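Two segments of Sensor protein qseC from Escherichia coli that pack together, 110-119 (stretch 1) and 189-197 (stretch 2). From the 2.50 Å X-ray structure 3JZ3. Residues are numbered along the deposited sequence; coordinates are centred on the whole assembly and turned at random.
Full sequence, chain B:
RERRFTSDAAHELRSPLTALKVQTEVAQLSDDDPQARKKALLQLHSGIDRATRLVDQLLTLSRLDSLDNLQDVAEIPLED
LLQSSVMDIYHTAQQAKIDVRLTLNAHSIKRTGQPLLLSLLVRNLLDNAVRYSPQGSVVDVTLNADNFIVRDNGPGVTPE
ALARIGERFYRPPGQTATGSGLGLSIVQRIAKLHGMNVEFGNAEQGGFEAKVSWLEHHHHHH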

ATOM      1  N   LYS B 110     -14.619 -18.039  -6.773  1.00 38.17           N
ATOM      2  CA  LYS B 110     -14.350 -16.711  -7.317  1.00 39.34           C
ATOM      3  C   LYS B 110     -15.417 -15.718  -6.881  1.00 39.60           C
ATOM      4  O   LYS B 110     -16.614 -15.994  -6.988  1.00 43.64           O
ATOM      5  CB  LYS B 110     -14.261 -16.749  -8.845  1.00 41.12           C
ATOM      6  CG  LYS B 110     -13.152 -17.634  -9.399  1.00 45.47           C
ATOM      7  CD  LYS B 110     -12.955 -17.399 -10.890  1.00 50.16           C
ATOM      8  CE  LYS B 110     -11.964 -18.382 -11.494  1.00 53.15           C
ATOM      9  NZ  LYS B 110     -12.539 -19.755 -11.628  1.00 58.06           N
ATOM     10  N   ARG B 111     -14.975 -14.569  -6.380  1.00 35.32           N
ATOM     11  CA  ARG B 111     -15.881 -13.480  -6.025  1.00 34.12           C
ATOM     12  C   ARG B 111     -15.541 -12.226  -6.812  1.00 33.14           C
ATOM     13  O   ARG B 111     -14.380 -11.986  -7.146  1.00 32.83           O
ATOM     14  CB  ARG B 111     -15.826 -13.179  -4.525  1.00 36.97           C
ATOM     15  CG  ARG B 111     -16.585 -14.169  -3.649  1.00 39.60           C
ATOM     16  CD  ARG B 111     -18.091 -14.109  -3.889  1.00 39.70           C
ATOM     17  NE  ARG B 111     -18.703 -12.878  -3.388  1.00 39.03           N
ATOM     18  CZ  ARG B 111     -20.013 -12.652  -3.350  1.00 39.73           C
ATOM     19  NH1 ARG B 111     -20.867 -13.573  -3.783  1.00 40.03           N
ATOM     20  NH2 ARG B 111     -20.475 -11.504  -2.869  1.00 37.50           N
ATOM     21  N   THR B 112     -16.565 -11.437  -7.113  1.00 33.14           N
ATOM     22  CA  THR B 112     -16.379 -10.162  -7.779  1.00 35.32           C
ATOM     23  C   THR B 112     -15.886  -9.165  -6.739  1.00 34.05           C
ATOM     24  O   THR B 112     -16.521  -8.969  -5.700  1.00 35.22           O
ATOM     25  CB  THR B 112     -17.688  -9.671  -8.437  1.00 38.80           C
ATOM     26  OG1 THR B 112     -18.197 -10.695  -9.302  1.00 41.61           O
ATOM     27  CG2 THR B 112     -17.448  -8.404  -9.260  1.00 38.91           C
ATOM     28  N   GLY B 113     -14.740  -8.557  -7.005  1.00 31.40           N
ATOM     29  CA  GLY B 113     -14.182  -7.603  -6.065  1.00 33.26           C
ATOM     30  C   GLY B 113     -12.976  -6.834  -6.547  1.00 32.44           C
ATOM     31  O   GLY B 113     -12.434  -7.098  -7.620  1.00 34.72           O
ATOM     32  N   GLN B 114     -12.574  -5.866  -5.734  1.00 31.54           N
ATOM     33  CA  GLN B 114     -11.355  -5.112  -5.945  1.00 31.03           C
ATOM     34  C   GLN B 114     -10.237  -5.806  -5.143  1.00 29.28           C
ATOM     35  O   GLN B 114     -10.322  -5.914  -3.916  1.00 30.31           O
ATOM     36  CB  GLN B 114     -11.598  -3.633  -5.568  1.00 32.46           C
ATOM     37  CG  GLN B 114     -10.401  -2.807  -5.084  1.00 36.38           C
ATOM     38  CD  GLN B 114      -9.223  -2.794  -6.025  1.00 32.41           C
ATOM     39  OE1 GLN B 114      -8.213  -3.419  -5.751  1.00 38.71           O
ATOM     40  NE2 GLN B 114      -9.342  -2.078  -7.133  1.00 37.32           N
ATOM     41  N   PRO B 115      -9.205  -6.314  -5.848  1.00 28.90           N
ATOM     42  CA  PRO B 115      -8.139  -7.161  -5.293  1.00 30.17           C
ATOM     43  C   PRO B 115      -7.378  -6.552  -4.113  1.00 30.30           C
ATOM     44  O   PRO B 115      -7.135  -7.238  -3.121  1.00 30.17           O
ATOM     45  CB  PRO B 115      -7.181  -7.351  -6.479  1.00 32.20           C
ATOM     46  CG  PRO B 115      -7.993  -7.094  -7.683  1.00 30.70           C
ATOM     47  CD  PRO B 115      -9.018  -6.078  -7.292  1.00 29.53           C
ATOM     48  N   LEU B 116      -6.994  -5.284  -4.229  1.00 30.32           N
ATOM     49  CA  LEU B 116      -6.245  -4.609  -3.172  1.00 30.98           C
ATOM     50  C   LEU B 116      -7.068  -4.449  -1.905  1.00 30.28           C
ATOM     51  O   LEU B 116      -6.562  -4.661  -0.800  1.00 34.56           O
ATOM     52  CB  LEU B 116      -5.740  -3.251  -3.651  1.00 36.63           C
ATOM     53  CG  LEU B 116      -4.350  -3.181  -4.292  1.00 44.07           C
ATOM     54  CD1 LEU B 116      -4.123  -4.200  -5.415  1.00 46.00           C
ATOM     55  CD2 LEU B 116      -4.126  -1.777  -4.802  1.00 46.18           C
ATOM     56  N   LEU B 117      -8.337  -4.087  -2.068  1.00 26.90           N
ATOM     57  CA  LEU B 117      -9.246  -3.966  -0.940  1.00 23.76           C
ATOM     58  C   LEU B 117      -9.471  -5.306  -0.248  1.00 26.33           C
ATOM     59  O   LEU B 117      -9.468  -5.375   0.983  1.00 28.27           O
ATOM     60  CB  LEU B 117     -10.576  -3.337  -1.366  1.00 24.12           C
ATOM     61  CG  LEU B 117     -10.552  -1.869  -1.824  1.00 25.90           C
ATOM     62  CD1 LEU B 117     -11.963  -1.361  -2.048  1.00 25.57           C
ATOM     63  CD2 LEU B 117      -9.807  -0.952  -0.851  1.00 25.46           C
ATOM     64  N   LEU B 118      -9.641  -6.374  -1.024  1.00 26.39           N
ATOM     65  CA  LEU B 118      -9.848  -7.701  -0.429  1.00 29.94           C
ATOM     66  C   LEU B 118      -8.589  -8.196   0.267  1.00 29.79           C
ATOM     67  O   LEU B 118      -8.662  -8.890   1.284  1.00 30.48           O
ATOM     68  CB  LEU B 118     -10.328  -8.723  -1.460  1.00 25.19           C
ATOM     69  CG  LEU B 118     -11.804  -8.630  -1.849  1.00 29.09           C
ATOM     70  CD1 LEU B 118     -12.177  -9.796  -2.750  1.00 30.29           C
ATOM     71  CD2 LEU B 118     -12.715  -8.582  -0.617  1.00 25.45           C
ATOM     72  N   SER B 119      -7.445  -7.819  -0.290  1.00 28.20           N
ATOM     73  CA  SER B 119      -6.152  -8.134   0.292  1.00 30.97           C
ATOM     74  C   SER B 119      -5.992  -7.432   1.642  1.00 31.68           C
ATOM     75  O   SER B 119      -5.504  -8.030   2.599  1.00 30.65           O
ATOM     76  CB  SER B 119      -5.032  -7.741  -0.675  1.00 30.23           C
ATOM     77  OG  SER B 119      -3.762  -7.926  -0.085  1.00 37.50           O
ATOM     78  N   ARG B 189     -16.443  -2.485   6.433  1.00 41.21           N
ATOM     79  CA  ARG B 189     -16.733  -1.577   5.322  1.00 44.21           C
ATOM     80  C   ARG B 189     -16.413  -2.202   3.962  1.00 40.24           C
ATOM     81  O   ARG B 189     -17.227  -2.139   3.036  1.00 41.04           O
ATOM     82  CB  ARG B 189     -15.978  -0.254   5.510  1.00 46.07           C
ATOM     83  CG  ARG B 189     -16.320   0.833   4.502  1.00 51.27           C
ATOM     84  CD  ARG B 189     -15.698   2.180   4.893  1.00 54.08           C
ATOM     85  NE  ARG B 189     -16.506   2.905   5.877  1.00 59.36           N
ATOM     86  CZ  ARG B 189     -16.271   2.931   7.188  1.00 60.88           C
ATOM     87  NH1 ARG B 189     -15.240   2.276   7.711  1.00 61.24           N
ATOM     88  NH2 ARG B 189     -17.075   3.623   7.984  1.00 62.72           N
ATOM     89  N   ILE B 190     -15.228  -2.797   3.849  1.00 36.69           N
ATOM     90  CA  ILE B 190     -14.813  -3.480   2.625  1.00 32.90           C
ATOM     91  C   ILE B 190     -15.737  -4.664   2.335  1.00 32.08           C
ATOM     92  O   ILE B 190     -16.187  -4.843   1.199  1.00 32.01           O
ATOM     93  CB  ILE B 190     -13.336  -3.936   2.706  1.00 30.78           C
ATOM     94  CG1 ILE B 190     -12.405  -2.735   2.531  1.00 30.71           C
ATOM     95  CG2 ILE B 190     -13.027  -5.010   1.664  1.00 27.28           C
ATOM     96  CD1 ILE B 190     -10.974  -3.002   2.962  1.00 35.17           C
ATOM     97  N   ALA B 191     -16.021  -5.454   3.369  1.00 30.12           N
ATOM     98  CA  ALA B 191     -16.935  -6.585   3.257  1.00 34.03           C
ATOM     99  C   ALA B 191     -18.286  -6.151   2.692  1.00 35.30           C
ATOM    100  O   ALA B 191     -18.766  -6.733   1.716  1.00 36.01           O
ATOM    101  CB  ALA B 191     -17.116  -7.267   4.611  1.00 34.79           C
ATOM    102  N   LYS B 192     -18.874  -5.116   3.297  1.00 36.63           N
ATOM    103  CA  LYS B 192     -20.188  -4.597   2.903  1.00 37.08           C
ATOM    104  C   LYS B 192     -20.191  -4.126   1.455  1.00 37.43           C
ATOM    105  O   LYS B 192     -21.159  -4.340   0.730  1.00 37.71           O
ATOM    106  CB  LYS B 192     -20.627  -3.459   3.833  1.00 37.62           C
ATOM    107  N   LEU B 193     -19.094  -3.498   1.043  1.00 37.72           N
ATOM    108  CA  LEU B 193     -18.920  -3.059  -0.337  1.00 40.91           C
ATOM    109  C   LEU B 193     -18.931  -4.244  -1.310  1.00 41.42           C
ATOM    110  O   LEU B 193     -19.421  -4.123  -2.432  1.00 44.30           O
ATOM    111  CB  LEU B 193     -17.624  -2.252  -0.468  1.00 41.55           C
ATOM    112  CG  LEU B 193     -17.187  -1.684  -1.820  1.00 43.99           C
ATOM    113  CD1 LEU B 193     -18.116  -0.573  -2.290  1.00 46.23           C
ATOM    114  CD2 LEU B 193     -15.761  -1.174  -1.726  1.00 43.39           C
ATOM    115  N   HIS B 194     -18.403  -5.383  -0.864  1.00 40.23           N
ATOM    116  CA  HIS B 194     -18.325  -6.596  -1.681  1.00 39.60           C
ATOM    117  C   HIS B 194     -19.539  -7.517  -1.528  1.00 41.10           C
ATOM    118  O   HIS B 194     -19.540  -8.640  -2.038  1.00 39.43           O
ATOM    119  CB  HIS B 194     -17.057  -7.374  -1.333  1.00 40.82           C
ATOM    120  CG  HIS B 194     -15.802  -6.723  -1.814  1.00 40.27           C
ATOM    121  ND1 HIS B 194     -15.165  -5.725  -1.111  1.00 40.19           N
ATOM    122  CD2 HIS B 194     -15.067  -6.925  -2.932  1.00 39.36           C
ATOM    123  CE1 HIS B 194     -14.090  -5.340  -1.775  1.00 38.56           C
ATOM    124  NE2 HIS B 194     -14.008  -6.053  -2.884  1.00 39.41           N
ATOM    125  N   GLY B 195     -20.565  -7.045  -0.823  1.00 41.95           N
ATOM    126  CA  GLY B 195     -21.757  -7.852  -0.560  1.00 41.95           C
ATOM    127  C   GLY B 195     -21.480  -8.999   0.397  1.00 42.89           C
ATOM    128  O   GLY B 195     -22.097 -10.060   0.301  1.00 43.73           O
HETATM  129  N   MSE B 196     -20.548  -8.777   1.319  1.00 40.12           N
HETATM  130  CA  MSE B 196     -20.141  -9.794   2.278  1.00 44.04           C
HETATM  131  C   MSE B 196     -20.531  -9.370   3.682  1.00 43.91           C
HETATM  132  O   MSE B 196     -20.657  -8.179   3.968  1.00 45.58           O
HETATM  133  CB  MSE B 196     -18.625 -10.030   2.219  1.00 43.99           C
HETATM  134  CG  MSE B 196     -18.109 -10.575   0.895  1.00 45.17           C
HETATM  135 SE   MSE B 196     -16.150 -10.657   0.835  1.00 51.49          SE
HETATM  136  CE  MSE B 196     -15.933 -11.332  -0.987  1.00 47.93           C
ATOM    137  N   ASN B 197     -20.720 -10.355   4.550  1.00 44.40           N
ATOM    138  CA  ASN B 197     -21.003 -10.123   5.957  1.00 45.21           C
ATOM    139  C   ASN B 197     -19.796 -10.562   6.765  1.00 44.04           C
ATOM    140  O   ASN B 197     -19.127 -11.531   6.411  1.00 44.83           O
ATOM    141  CB  ASN B 197     -22.241 -10.929   6.374  1.00 50.96           C
ATOM    142  CG  ASN B 197     -22.712 -10.621   7.791  1.00 54.56           C
ATOM    143  OD1 ASN B 197     -22.008 -10.877   8.770  1.00 58.36           O
ATOM    144  ND2 ASN B 197     -23.924 -10.093   7.904  1.00 53.94           N
TER

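This is a mostly apolar contact organised around one buried histidine, His-194, with a second hydrogen bond from a partly exposed arginine. His-194 follows the end of the helix in stretch 2 and gives up more area than any other residue here. Its ring uses both nitrogens. His-194 ND1 donates to Ile-190 O at 2.7 Å, one turn back. With ND1 as donor, His-194 NE2 accepts from Gln-114 N at 3.2 Å. Gln-114 is the N-cap of the helix in stretch 1; its own OE1 accepts from Leu-116 N at 2.7 Å. The histidine thus binds the backbone of the residue just before that helix.

Gly-113 lies at the ring edge, its CA 3.3 Å from His-194 CD2. A CB at Gly-113 would fall 2.6 Å from His-194 CD2, a clash. Leu-118 covers one ring face, with CD2 3.5 Å from the centroid of the His-194 ring in a CH-pi contact.

Aliphatic side chains fill the rest. Leu-117 CD1 meets Leu-193 CD2 at 3.8 Å. Leu-118 CD2 lies 4.2 Å from both Ile-190 CG2 and CE of Met-196, a selenomethionine.

Arg-111, partly exposed, folds through three m rotamers. Its NH2 donates to His-194 O at 3.1 Å, while its CG packs 3.9 Å from Met-196 CE. Gly-195 has positive phi, which favours glycine.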